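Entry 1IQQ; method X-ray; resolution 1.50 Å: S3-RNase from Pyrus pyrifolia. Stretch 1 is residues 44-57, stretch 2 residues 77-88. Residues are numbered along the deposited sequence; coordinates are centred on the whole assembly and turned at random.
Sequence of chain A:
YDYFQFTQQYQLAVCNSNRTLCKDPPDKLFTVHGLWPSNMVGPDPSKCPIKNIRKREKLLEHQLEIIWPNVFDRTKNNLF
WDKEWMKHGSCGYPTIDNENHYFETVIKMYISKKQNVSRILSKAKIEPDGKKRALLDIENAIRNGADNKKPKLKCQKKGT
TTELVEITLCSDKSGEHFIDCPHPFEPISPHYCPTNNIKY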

# COMPACT_ATOMS: atom_id res chain seq x y z
N ASP A 44 5.75 11.44 10.13
CA ASP A 44 5.01 10.36 10.79
C ASP A 44 5.84 9.77 11.90
O ASP A 44 7.07 9.93 11.91
CB ASP A 44 4.70 9.22 9.80
CG ASP A 44 3.89 9.69 8.60
OD1 ASP A 44 3.04 10.64 8.72
OD2 ASP A 44 4.05 9.11 7.48
N PRO A 45 5.22 9.08 12.87
CA PRO A 45 6.00 8.45 13.96
C PRO A 45 6.74 7.25 13.32
O PRO A 45 6.36 6.75 12.24
CB PRO A 45 4.94 8.03 14.98
CG PRO A 45 3.77 7.72 14.08
CD PRO A 45 3.79 8.81 13.02
N SER A 46 7.84 6.86 13.98
CA SER A 46 8.67 5.75 13.50
C SER A 46 9.38 5.11 14.67
O SER A 46 9.84 5.81 15.60
CB SER A 46 9.72 6.31 12.53
OG SER A 46 10.56 5.29 12.00
N LYS A 47 9.45 3.77 14.67
CA LYS A 47 10.16 3.02 15.70
C LYS A 47 9.74 3.45 17.09
O LYS A 47 10.53 3.89 17.96
CB LYS A 47 11.67 3.21 15.51
CG LYS A 47 12.14 2.76 14.11
CD LYS A 47 13.19 1.68 14.14
CE LYS A 47 13.92 1.71 12.79
NZ LYS A 47 15.16 0.86 12.73
N CYS A 48 8.46 3.28 17.35
CA CYS A 48 7.94 3.62 18.65
C CYS A 48 8.29 2.50 19.65
O CYS A 48 8.39 1.32 19.28
CB CYS A 48 6.40 3.75 18.55
SG CYS A 48 5.94 5.15 17.47
N PRO A 49 8.43 2.85 20.94
CA PRO A 49 8.76 1.81 21.93
C PRO A 49 7.69 0.72 21.95
O PRO A 49 6.49 0.99 22.10
CB PRO A 49 8.78 2.55 23.27
CG PRO A 49 9.03 4.01 22.87
CD PRO A 49 8.21 4.15 21.58
N ILE A 50 8.13 -0.52 21.89
CA ILE A 50 7.16 -1.64 21.87
C ILE A 50 6.53 -1.92 23.23
O ILE A 50 7.02 -1.43 24.26
CB ILE A 50 7.86 -2.92 21.36
CG1 ILE A 50 9.02 -3.31 22.33
CG2 ILE A 50 8.42 -2.65 20.02
CD1 ILE A 50 9.47 -4.74 22.21
N LYS A 51 5.42 -2.66 23.24
CA LYS A 51 4.74 -3.06 24.48
C LYS A 51 4.71 -4.57 24.68
O LYS A 51 4.23 -5.02 25.72
CB LYS A 51 3.26 -2.60 24.39
CG LYS A 51 3.03 -1.14 24.49
CD LYS A 51 3.82 -0.42 23.47
CE LYS A 51 3.09 0.75 22.90
NZ LYS A 51 2.70 1.65 23.96
N ASN A 52 5.25 -5.34 23.71
CA ASN A 52 5.19 -6.78 23.79
C ASN A 52 6.11 -7.34 22.69
O ASN A 52 6.53 -6.58 21.80
CB ASN A 52 3.70 -7.30 23.68
CG ASN A 52 2.91 -6.61 22.61
OD1 ASN A 52 3.40 -6.37 21.48
ND2 ASN A 52 1.69 -6.27 22.95
N ILE A 53 6.44 -8.59 22.81
CA ILE A 53 7.31 -9.28 21.85
C ILE A 53 6.57 -10.59 21.57
O ILE A 53 6.21 -11.36 22.48
CB ILE A 53 8.63 -9.61 22.48
CG1 ILE A 53 9.32 -8.33 22.87
CG2 ILE A 53 9.58 -10.25 21.42
CD1 ILE A 53 10.77 -8.51 23.47
N ARG A 54 6.29 -10.84 20.29
CA ARG A 54 5.52 -12.00 19.87
C ARG A 54 6.15 -12.72 18.68
O ARG A 54 6.86 -12.12 17.87
CB ARG A 54 4.09 -11.53 19.47
CG ARG A 54 3.32 -10.83 20.61
CD ARG A 54 2.96 -11.86 21.73
NE ARG A 54 2.53 -11.10 22.91
CZ ARG A 54 1.33 -10.53 23.06
NH1 ARG A 54 0.39 -10.62 22.09
NH2 ARG A 54 1.09 -9.81 24.15
N LYS A 55 5.83 -13.99 18.54
CA LYS A 55 6.33 -14.82 17.45
C LYS A 55 5.18 -15.00 16.46
O LYS A 55 4.00 -15.23 16.85
CB LYS A 55 6.76 -16.22 18.00
CG LYS A 55 7.90 -16.10 18.95
CD LYS A 55 8.38 -17.49 19.42
CE LYS A 55 9.44 -17.36 20.54
NZ LYS A 55 10.86 -17.63 20.14
N ARG A 56 5.49 -14.88 15.17
CA ARG A 56 4.45 -15.16 14.16
C ARG A 56 4.29 -16.66 13.86
O ARG A 56 5.27 -17.40 13.81
CB ARG A 56 4.77 -14.47 12.80
CG ARG A 56 4.86 -12.96 12.85
CD ARG A 56 5.10 -12.38 11.44
NE ARG A 56 6.39 -12.78 10.90
CZ ARG A 56 7.49 -12.02 10.85
NH1 ARG A 56 7.54 -10.77 11.34
NH2 ARG A 56 8.55 -12.50 10.22
N GLU A 57 3.03 -17.11 13.64
CA GLU A 57 2.75 -18.51 13.28
C GLU A 57 2.90 -18.69 11.79
O GLU A 57 2.85 -17.71 11.02
CB GLU A 57 1.32 -18.93 13.66
CG GLU A 57 1.05 -19.07 15.13
CD GLU A 57 1.86 -20.19 15.73
OE1 GLU A 57 1.87 -21.31 15.14
OE2 GLU A 57 2.50 -19.94 16.76
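Stretch 2 (77-88) NNLFWDKEWMKH

Stretch 1 has no regular helix or strand; it is an extended, irregular segment. Most of its residues have extended backbone angles, but Lys47 is an exception, with phi and psi of 51° and 60°. Stretch 2 is helical from Asn77 to His88, and the helix continues later in the chain. Its backbone bonds run from residue i to i-4, from Trp81 N to Asn77 O at 2.8 Å through to His88 N to Glu84 O at 3.0 Å. A wider pi-type turn occupies residues 85-88.

The two segments run in opposite senses. The start of stretch 1 lies by the end of stretch 2, and Arg56 reaches the helix near its beginning. The backbones are close at the first site, where Lys47 CA and Lys87 CA are 4.4 Å apart. They have separated at the second, where Arg56 CA and Asn78 CA are 9.6 Å apart. The long arginine side chain spans that gap.

At the close end the contact is largely backbone to backbone. Lys47 N donates a nearly straight hydrogen bond to Lys87 O at 3.0 Å. Two CA-H...O contacts flank it: Ser46 CA to Lys87 O at 3.5 Å and Lys47 CA to Met86 O at 3.4 Å. Water extends the attachment. One molecule donates to both Cys48 O (2.7 Å) and Met86 O (2.9 Å). Another links Pro45 O (2.8 Å) to His88 ND1 (2.9 Å).

Side chains add to this end. Ser46 OG lies 3.4 Å from Lys87 CG, against the aliphatic part of the lysine, whose end leads away. Ile50 points toward the helix, and its CG2 meets Met86 CE at 4.0 Å in an apolar contact.

Midway, the link is looser. Asn52 OD1 comes no closer than 4.4 Å to Trp85 CZ2. A water bridges the two residues, donating to Asn52 O and accepting from Trp85 NE1, both at 2.9 Å.

Arg56 has the largest area covered by the helix. Its CA-to-CB bond points toward stretch 2. Arg56 NH1 forms a salt bridge with Asp82 OD1 at 2.8 Å, and Arg56 NH2 adds a weak hydrogen bond to Asp82 OD1 at 3.3 Å. Arg56 NH2 also donates to Asn78 O at 3.2 Å and to Asn78 OD1 at 3.3 Å. Trp81 CB lies over one face of the guanidinium, 3.6 Å from Arg56 NH1. One side chain thus ties three residues of the helix to stretch 1.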

# COMPACT_ATOMS: atom_id res chain seq x y z
N ASN A 77 11.56 -12.35 3.15
CA ASN A 77 10.26 -12.01 3.75
C ASN A 77 10.30 -11.86 5.28
O ASN A 77 9.76 -10.88 5.78
CB ASN A 77 9.16 -13.04 3.45
CG ASN A 77 8.53 -12.92 2.02
OD1 ASN A 77 8.73 -11.93 1.32
ND2 ASN A 77 7.74 -13.93 1.63
N ASN A 78 10.93 -12.78 6.03
CA ASN A 78 10.81 -12.63 7.50
C ASN A 78 11.46 -11.40 8.08
O ASN A 78 10.83 -10.70 8.88
CB ASN A 78 11.34 -13.85 8.27
CG ASN A 78 10.41 -15.04 8.22
OD1 ASN A 78 9.17 -14.93 8.10
ND2 ASN A 78 11.02 -16.23 8.39
N LEU A 79 12.67 -11.07 7.63
CA LEU A 79 13.34 -9.88 8.13
C LEU A 79 12.59 -8.65 7.63
O LEU A 79 12.50 -7.66 8.33
CB LEU A 79 14.82 -9.84 7.69
CG LEU A 79 15.59 -8.65 8.26
CD1 LEU A 79 15.68 -8.72 9.79
CD2 LEU A 79 16.98 -8.62 7.64
N PHE A 80 12.04 -8.72 6.42
CA PHE A 80 11.24 -7.63 5.80
C PHE A 80 9.97 -7.36 6.65
O PHE A 80 9.67 -6.22 7.01
CB PHE A 80 10.90 -8.11 4.38
CG PHE A 80 9.80 -7.34 3.66
CD1 PHE A 80 10.06 -6.13 3.00
CD2 PHE A 80 8.51 -7.91 3.55
CE1 PHE A 80 9.02 -5.53 2.23
CE2 PHE A 80 7.53 -7.33 2.81
CZ PHE A 80 7.76 -6.14 2.14
N TRP A 81 9.23 -8.41 7.02
CA TRP A 81 8.07 -8.16 7.88
C TRP A 81 8.50 -7.65 9.27
O TRP A 81 7.79 -6.76 9.87
CB TRP A 81 7.27 -9.43 8.03
CG TRP A 81 6.60 -9.87 6.77
CD1 TRP A 81 6.05 -9.05 5.80
CD2 TRP A 81 6.49 -11.20 6.30
NE1 TRP A 81 5.61 -9.82 4.74
CE2 TRP A 81 5.87 -11.14 5.02
CE3 TRP A 81 6.86 -12.46 6.83
CZ2 TRP A 81 5.62 -12.28 4.25
CZ3 TRP A 81 6.60 -13.61 6.07
CH2 TRP A 81 5.98 -13.50 4.77
N ASP A 82 9.59 -8.19 9.84
CA ASP A 82 10.03 -7.73 11.14
C ASP A 82 10.23 -6.20 11.09
O ASP A 82 9.86 -5.50 12.08
CB ASP A 82 11.37 -8.38 11.47
CG ASP A 82 11.25 -9.80 11.97
OD1 ASP A 82 10.16 -10.34 12.18
OD2 ASP A 82 12.31 -10.37 12.21
N LYS A 83 10.83 -5.68 10.02
CA LYS A 83 11.09 -4.21 9.93
C LYS A 83 9.78 -3.41 9.78
O LYS A 83 9.72 -2.27 10.24
CB LYS A 83 12.03 -3.85 8.78
CG LYS A 83 13.46 -4.51 8.90
CD LYS A 83 14.30 -4.05 7.68
CE LYS A 83 15.49 -4.97 7.43
NZ LYS A 83 15.23 -5.97 6.29
N GLU A 84 8.82 -3.96 9.05
CA GLU A 84 7.54 -3.23 8.93
C GLU A 84 6.89 -3.10 10.28
O GLU A 84 6.33 -2.04 10.60
CB GLU A 84 6.58 -3.99 7.96
CG GLU A 84 7.18 -4.07 6.50
CD GLU A 84 7.35 -2.73 5.82
OE1 GLU A 84 6.71 -1.68 6.17
OE2 GLU A 84 8.17 -2.72 4.86
N TRP A 85 6.94 -4.16 11.06
CA TRP A 85 6.40 -4.07 12.40
C TRP A 85 7.21 -3.08 13.23
O TRP A 85 6.67 -2.23 13.92
CB TRP A 85 6.37 -5.45 13.06
CG TRP A 85 6.26 -5.36 14.56
CD1 TRP A 85 7.23 -5.71 15.46
CD2 TRP A 85 5.16 -4.86 15.30
NE1 TRP A 85 6.79 -5.44 16.75
CE2 TRP A 85 5.51 -4.93 16.66
CE3 TRP A 85 3.89 -4.37 14.94
CZ2 TRP A 85 4.65 -4.51 17.67
CZ3 TRP A 85 3.05 -3.97 15.92
CH2 TRP A 85 3.43 -4.03 17.31
N MET A 86 8.53 -3.26 13.26
CA MET A 86 9.30 -2.36 14.13
C MET A 86 9.23 -0.90 13.77
O MET A 86 9.18 -0.02 14.67
CB MET A 86 10.76 -2.83 14.19
CG MET A 86 10.96 -4.13 15.01
SD MET A 86 10.27 -4.08 16.62
CE MET A 86 11.47 -2.96 17.43
N LYS A 87 9.28 -0.61 12.47
CA LYS A 87 9.24 0.80 12.06
C LYS A 87 7.88 1.43 12.07
O LYS A 87 7.73 2.59 12.46
CB LYS A 87 9.81 0.97 10.66
CG LYS A 87 9.93 2.40 10.25
CD LYS A 87 10.67 2.56 8.90
CE LYS A 87 10.54 4.01 8.48
NZ LYS A 87 10.86 4.31 7.04
N HIS A 88 6.88 0.68 11.64
CA HIS A 88 5.51 1.27 11.56
C HIS A 88 4.44 0.70 12.49
O HIS A 88 3.79 1.47 13.20
CB HIS A 88 5.06 1.10 10.09
CG HIS A 88 5.94 1.84 9.14
ND1 HIS A 88 5.95 3.21 9.09
CD2 HIS A 88 6.80 1.41 8.17
CE1 HIS A 88 6.77 3.61 8.13
NE2 HIS A 88 7.29 2.54 7.56
O HOH W 1 4.59 4.90 11.02
O HOH W 2 9.98 0.09 17.46
O HOH W 3 7.93 -6.34 19.28